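PDB 2AJR: sugar kinase, pfkB family from Thermotoga maritima, which is probably a carbohydrate kinase of the pfkB family that transfers phosphate from ATP to a sugar phosphate, possibly fructose 1-phosphate. Local coordinates for residues Phe180-Pro185 / Ala274-Met279; Tyr281-His286 / Leu291-Phe296. One frame throughout, in Å; residues are numbered along the deposited sequence.

Interaction 1: residues Phe180-Pro185 / Ala274-Met279; sequences FVEQTP and AYVAGM
Phe180 and Glu182 on the strand meet Met279 and Val276 on the helix. This joins strand 178-182 of the central sheet to helix 271-286 within the ribokinase-like alpha/beta fold. The backbones stay well apart, with the CA atoms of Phe180 and Val276 7.9 Å from each other, and the side chains bridge the interval. The strand alternates in the usual way. Phe180 and Glu182 point toward the helix, while Val181 between them points to the other side of the sheet, against Leu188 and Ile191 of helix 185-193.

Val276 stands between the two strand residues. Its branches divide the work: CG1 faces the Phe180 side, and CG2 turns to Glu182. The nearest approach of CG1 to Phe180 CB is a loose 4.6 Å. The Phe180 ring swings away along the helix, with CG beside the backbone N and anti to the carbonyl carbon (chi1 -63°). This carries its outer rim to the next turn, where CE2 lies 4.0 Å from Met279 CB. The approach is slanting, neither over the ring face nor at its edge. Phe180 CE2 also comes within 4.1 Å of Met279 C, so the ring rests partly on helix backbone. The rest of the Met279 chain bends away from the strand, toward Met293 of helix 290-304.

Glu182 is buried, and its polar end is held by a salt bridge to Lys53. The carboxylate also lies close to Asp273, in the Gly-Ala-Gly-Asp motif at the start of helix 271-286. That motif belongs to the active site in this family, so the contact probably borders the catalytic region. Glu182 CG is anti to the backbone N (chi1 -178°) and the chain runs out extended, which places OE1 3.9 Å from Val276 CG2.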
loop_
_atom_site.group_PDB
_atom_site.type_symbol
_atom_site.label_atom_id
_atom_site.label_comp_id
_atom_site.label_asym_id
_atom_site.label_seq_id
_atom_site.Cartn_x
_atom_site.Cartn_y
_atom_site.Cartn_z
ATOM N N PHE A 180 16.899 -24.312 -11.616
ATOM C CA PHE A 180 15.417 -24.248 -11.624
ATOM C C PHE A 180 14.989 -22.859 -12.096
ATOM O O PHE A 180 15.511 -21.864 -11.580
ATOM C CB PHE A 180 14.850 -24.398 -10.209
ATOM C CG PHE A 180 15.132 -25.714 -9.556
ATOM C CD1 PHE A 180 16.384 -25.981 -9.010
ATOM C CD2 PHE A 180 14.129 -26.673 -9.435
ATOM C CE1 PHE A 180 16.641 -27.199 -8.375
ATOM C CE2 PHE A 180 14.379 -27.890 -8.794
ATOM C CZ PHE A 180 15.641 -28.152 -8.266
ATOM N N VAL A 181 14.036 -22.768 -13.027
ATOM C CA VAL A 181 13.478 -21.463 -13.398
ATOM C C VAL A 181 11.959 -21.446 -13.333
ATOM O O VAL A 181 11.312 -22.369 -13.812
ATOM C CB VAL A 181 13.911 -21.037 -14.813
ATOM C CG1 VAL A 181 13.150 -19.797 -15.232
ATOM C CG2 VAL A 181 15.408 -20.790 -14.869
ATOM N N GLU A 182 11.399 -20.394 -12.735
ATOM C CA GLU A 182 9.957 -20.092 -12.835
ATOM C C GLU A 182 9.774 -18.652 -13.330
ATOM O O GLU A 182 9.956 -17.718 -12.568
ATOM C CB GLU A 182 9.212 -20.310 -11.491
ATOM C CG GLU A 182 7.672 -20.034 -11.578
ATOM C CD GLU A 182 6.906 -20.145 -10.238
ATOM O OE1 GLU A 182 7.492 -19.902 -9.152
ATOM O OE2 GLU A 182 5.699 -20.476 -10.286
ATOM N N GLN A 183 9.420 -18.467 -14.599
ATOM C CA GLN A 183 9.238 -17.121 -15.158
ATOM C C GLN A 183 8.159 -17.103 -16.214
ATOM O O GLN A 183 7.767 -18.140 -16.708
ATOM C CB GLN A 183 10.547 -16.598 -15.746
ATOM C CG GLN A 183 11.577 -16.305 -14.664
ATOM C CD GLN A 183 12.842 -15.603 -15.161
ATOM O OE1 GLN A 183 13.496 -16.059 -16.093
ATOM N NE2 GLN A 183 13.209 -14.505 -14.496
ATOM N N THR A 184 7.694 -15.911 -16.560
ATOM C CA THR A 184 6.656 -15.736 -17.559
ATOM C C THR A 184 7.192 -16.100 -18.954
ATOM O O THR A 184 8.412 -16.116 -19.180
ATOM C CB THR A 184 6.105 -14.283 -17.559
ATOM O OG1 THR A 184 7.140 -13.370 -17.959
ATOM C CG2 THR A 184 5.568 -13.897 -16.158
ATOM N N PRO A 185 6.283 -16.422 -19.890
ATOM C CA PRO A 185 6.681 -16.852 -21.229
ATOM C C PRO A 185 7.684 -15.930 -21.904
ATOM O O PRO A 185 8.684 -16.397 -22.454
ATOM C CB PRO A 185 5.358 -16.849 -21.990
ATOM C CG PRO A 185 4.368 -17.184 -20.954
ATOM C CD PRO A 185 4.820 -16.460 -19.729
ATOM N N ALA A 274 6.206 -22.237 -3.051
ATOM C CA ALA A 274 6.204 -23.477 -2.262
ATOM C C ALA A 274 6.464 -24.652 -3.179
ATOM O O ALA A 274 7.292 -25.471 -2.869
ATOM C CB ALA A 274 4.878 -23.672 -1.517
ATOM N N TYR A 275 5.766 -24.715 -4.314
ATOM C CA TYR A 275 5.988 -25.759 -5.316
ATOM C C TYR A 275 7.462 -25.872 -5.649
ATOM O O TYR A 275 8.045 -26.949 -5.554
ATOM C CB TYR A 275 5.210 -25.461 -6.597
ATOM C CG TYR A 275 4.867 -26.691 -7.411
ATOM C CD1 TYR A 275 5.861 -27.543 -7.883
ATOM C CD2 TYR A 275 3.542 -26.999 -7.709
ATOM C CE1 TYR A 275 5.546 -28.676 -8.623
ATOM C CE2 TYR A 275 3.222 -28.121 -8.455
ATOM C CZ TYR A 275 4.229 -28.957 -8.902
ATOM O OH TYR A 275 3.922 -30.068 -9.632
ATOM N N VAL A 276 8.078 -24.762 -6.036
ATOM C CA VAL A 276 9.484 -24.798 -6.433
ATOM C C VAL A 276 10.382 -25.201 -5.263
ATOM O O VAL A 276 11.299 -26.015 -5.429
ATOM C CB VAL A 276 9.928 -23.457 -7.058
ATOM C CG1 VAL A 276 11.445 -23.414 -7.245
ATOM C CG2 VAL A 276 9.241 -23.291 -8.392
ATOM N N ALA A 277 10.104 -24.665 -4.080
ATOM C CA ALA A 277 10.899 -24.980 -2.889
ATOM C C ALA A 277 10.859 -26.473 -2.563
ATOM O O ALA A 277 11.862 -27.063 -2.164
ATOM C CB ALA A 277 10.414 -24.192 -1.719
ATOM N N GLY A 278 9.685 -27.075 -2.714
ATOM C CA GLY A 278 9.532 -28.497 -2.494
ATOM C C GLY A 278 10.416 -29.272 -3.441
ATOM O O GLY A 278 11.125 -30.179 -3.025
HETATM N N MSE A 279 10.386 -28.900 -4.716
HETATM C CA MSE A 279 11.225 -29.543 -5.711
HETATM C C MSE A 279 12.696 -29.387 -5.379
HETATM O O MSE A 279 13.448 -30.354 -5.466
HETATM C CB MSE A 279 10.948 -28.985 -7.104
HETATM C CG MSE A 279 9.610 -29.391 -7.638
HETATM SE SE MSE A 279 9.369 -28.949 -9.530
HETATM C CE MSE A 279 9.682 -30.721 -10.339
#

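Interaction 2: residues Tyr281-His286 / Leu291-Phe296; sequences YYFIKH and LEMAKF
Glu292 OE2 receives a 2.7 Å salt-bridge bond from Lys295 NZ, while its own CB packs against Tyr282 of the facing helix. The lysine is one turn further on and meets the carboxylate from the syn side, somewhat out of its plane. This holds the acid group along its own helix. Glu292 CB lies 3.2 Å from Tyr282 OH, a tight packing contact and not a hydrogen bond.

Tyr282 carries most of the contact. Its CG is anti to the backbone N (chi1 -170°), which lays the ring across the backbone of helix 290-304. One face lies over Glu292 O and Met293 N, both offset toward the rim. The opposite face is met by His286 ND1, one turn along its own helix. On the side facing helix 290-304, CD1 sits 3.5 Å from Met293 CG, and CD2 meets Phe296 CB obliquely at 3.8 Å. An alanine in place of Tyr282 would probably open a gap between the helices and leave Met293 CG and Phe296 CB without the ring that covers them.

Phe296 also reaches Tyr281. The two rings are nearly parallel, at 18°, but slid so far apart that they barely overlap. Their nearest atoms are Tyr281 CD2 and Phe296 CE2, at 3.6 Å. On the other flank, Met293 SE lies 4.0 Å from Phe283 CB. Phe283 itself stacks on Phe178. Leu315 and Ile318 of helix 315-319 pack on Phe296.

The short segment axes approach to 9.4 Å at 130°, so the helices run in broadly opposite directions at a marked slant. This is a helical hairpin with a tight turn, formed by successive helices of the alpha/beta ribokinase fold.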
loop_
_atom_site.group_PDB
_atom_site.type_symbol
_atom_site.label_atom_id
_atom_site.label_comp_id
_atom_site.label_asym_id
_atom_site.label_seq_id
_atom_site.Cartn_x
_atom_site.Cartn_y
_atom_site.Cartn_z
ATOM N N TYR A 281 14.068 -28.915 -2.436
ATOM C CA TYR A 281 14.279 -29.804 -1.286
ATOM C C TYR A 281 14.389 -31.278 -1.687
ATOM O O TYR A 281 15.241 -31.997 -1.166
ATOM C CB TYR A 281 13.148 -29.641 -0.266
ATOM C CG TYR A 281 13.202 -30.591 0.913
ATOM C CD1 TYR A 281 13.911 -30.263 2.059
ATOM C CD2 TYR A 281 12.526 -31.811 0.893
ATOM C CE1 TYR A 281 13.968 -31.125 3.156
ATOM C CE2 TYR A 281 12.571 -32.681 1.997
ATOM C CZ TYR A 281 13.296 -32.326 3.118
ATOM O OH TYR A 281 13.361 -33.154 4.206
ATOM N N TYR A 282 13.523 -31.728 -2.585
ATOM C CA TYR A 282 13.511 -33.133 -2.966
ATOM C C TYR A 282 14.788 -33.472 -3.704
ATOM O O TYR A 282 15.390 -34.520 -3.469
ATOM C CB TYR A 282 12.312 -33.482 -3.864
ATOM C CG TYR A 282 12.148 -34.980 -4.070
ATOM C CD1 TYR A 282 12.945 -35.684 -4.972
ATOM C CD2 TYR A 282 11.206 -35.695 -3.340
ATOM C CE1 TYR A 282 12.803 -37.071 -5.133
ATOM C CE2 TYR A 282 11.053 -37.075 -3.497
ATOM C CZ TYR A 282 11.847 -37.757 -4.387
ATOM O OH TYR A 282 11.657 -39.117 -4.520
ATOM N N PHE A 283 15.166 -32.594 -4.626
ATOM C CA PHE A 283 16.408 -32.742 -5.367
ATOM C C PHE A 283 17.579 -32.864 -4.394
ATOM O O PHE A 283 18.315 -33.856 -4.430
ATOM C CB PHE A 283 16.607 -31.556 -6.310
ATOM C CG PHE A 283 17.897 -31.594 -7.066
ATOM C CD1 PHE A 283 18.138 -32.586 -7.989
ATOM C CD2 PHE A 283 18.864 -30.629 -6.861
ATOM C CE1 PHE A 283 19.318 -32.622 -8.689
ATOM C CE2 PHE A 283 20.045 -30.664 -7.559
ATOM C CZ PHE A 283 20.271 -31.661 -8.476
ATOM N N ILE A 284 17.728 -31.886 -3.503
ATOM C CA ILE A 284 18.809 -31.921 -2.518
ATOM C C ILE A 284 18.804 -33.201 -1.676
ATOM O O ILE A 284 19.846 -33.834 -1.518
ATOM C CB ILE A 284 18.755 -30.729 -1.559
ATOM C CG1 ILE A 284 19.114 -29.428 -2.285
ATOM C CG2 ILE A 284 19.699 -30.964 -0.385
ATOM C CD1 ILE A 284 19.268 -28.265 -1.349
ATOM N N LYS A 285 17.638 -33.582 -1.152
ATOM C CA LYS A 285 17.562 -34.683 -0.189
ATOM C C LYS A 285 17.531 -36.076 -0.832
ATOM O O LYS A 285 18.289 -36.945 -0.422
ATOM C CB LYS A 285 16.376 -34.511 0.775
ATOM C CG LYS A 285 16.488 -33.327 1.752
ATOM C CD LYS A 285 17.800 -33.293 2.570
ATOM C CE LYS A 285 17.788 -32.188 3.646
ATOM N NZ LYS A 285 19.135 -31.903 4.253
ATOM N N HIS A 286 16.677 -36.296 -1.826
ATOM C CA HIS A 286 16.525 -37.641 -2.415
ATOM C C HIS A 286 16.927 -37.761 -3.896
ATOM O O HIS A 286 16.572 -38.741 -4.542
ATOM C CB HIS A 286 15.087 -38.135 -2.217
ATOM C CG HIS A 286 14.526 -37.807 -0.869
ATOM N ND1 HIS A 286 13.342 -37.124 -0.697
ATOM C CD2 HIS A 286 15.007 -38.041 0.375
ATOM C CE1 HIS A 286 13.111 -36.959 0.594
ATOM N NE2 HIS A 286 14.106 -37.505 1.264
ATOM N N LEU A 291 9.677 -37.044 -11.577
ATOM C CA LEU A 291 8.256 -37.177 -11.311
ATOM C C LEU A 291 8.028 -37.018 -9.813
ATOM O O LEU A 291 7.173 -36.225 -9.394
ATOM C CB LEU A 291 7.682 -38.509 -11.810
ATOM C CG LEU A 291 6.150 -38.584 -11.646
ATOM C CD1 LEU A 291 5.473 -37.412 -12.343
ATOM C CD2 LEU A 291 5.573 -39.912 -12.123
ATOM N N GLU A 292 8.807 -37.739 -9.007
ATOM C CA GLU A 292 8.683 -37.612 -7.542
ATOM C C GLU A 292 9.012 -36.197 -7.039
ATOM O O GLU A 292 8.405 -35.732 -6.080
ATOM C CB GLU A 292 9.505 -38.671 -6.812
ATOM C CG GLU A 292 9.057 -40.114 -7.123
ATOM C CD GLU A 292 7.706 -40.480 -6.516
ATOM O OE1 GLU A 292 7.527 -40.341 -5.290
ATOM O OE2 GLU A 292 6.821 -40.939 -7.262
HETATM N N MSE A 293 9.932 -35.503 -7.704
HETATM C CA MSE A 293 10.154 -34.084 -7.416
HETATM C C MSE A 293 8.920 -33.248 -7.645
HETATM O O MSE A 293 8.543 -32.477 -6.780
HETATM C CB MSE A 293 11.222 -33.495 -8.305
HETATM C CG MSE A 293 12.615 -33.623 -7.778
HETATM SE SE MSE A 293 13.822 -32.696 -8.988
HETATM C CE MSE A 293 12.765 -31.214 -9.420
ATOM N N ALA A 294 8.311 -33.380 -8.824
ATOM C CA ALA A 294 7.090 -32.637 -9.138
ATOM C C ALA A 294 5.947 -32.983 -8.174
ATOM O O ALA A 294 5.179 -32.104 -7.786
ATOM C CB ALA A 294 6.671 -32.884 -10.566
ATOM N N LYS A 295 5.850 -34.254 -7.784
ATOM C CA LYS A 295 4.802 -34.708 -6.858
ATOM C C LYS A 295 4.962 -34.079 -5.491
ATOM O O LYS A 295 3.983 -33.686 -4.856
ATOM C CB LYS A 295 4.814 -36.239 -6.712
ATOM C CG LYS A 295 4.129 -36.978 -7.880
ATOM C CD LYS A 295 4.470 -38.469 -7.938
ATOM C CE LYS A 295 3.809 -39.267 -6.809
ATOM N NZ LYS A 295 4.184 -40.709 -6.851
ATOM N N PHE A 296 6.203 -34.015 -5.028
ATOM C CA PHE A 296 6.489 -33.404 -3.748
ATOM C C PHE A 296 6.241 -31.896 -3.842
ATOM O O PHE A 296 5.724 -31.285 -2.906
ATOM C CB PHE A 296 7.929 -33.695 -3.321
ATOM C CG PHE A 296 8.239 -33.275 -1.908
ATOM C CD1 PHE A 296 7.957 -34.113 -0.847
ATOM C CD2 PHE A 296 8.813 -32.048 -1.647
ATOM C CE1 PHE A 296 8.238 -33.733 0.452
ATOM C CE2 PHE A 296 9.101 -31.664 -0.357
ATOM C CZ PHE A 296 8.808 -32.508 0.699
#

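Overall arrangement
From the N terminus the chain builds several strands of the central sheet before it reaches strand 178-182. It then passes through helix 185-193, helix 220-233 and strands 236-241, 245-249 and 254-259 before returning as helix 271-286. Interaction 1 closes this long loop of 88 intervening residues. Interaction 2 opens only after it has closed, and shuts a loop of just the four residues between 281-286 and 291-296. The two loops are therefore in series and neither nest nor cross. Helix 271-286 serves both, with its earlier part on the sheet and its later part in the hairpin. Tyr275 OH probably hydrogen-bonds Ala294 O, and Met279 packs on Met293, joining the two contacts directly.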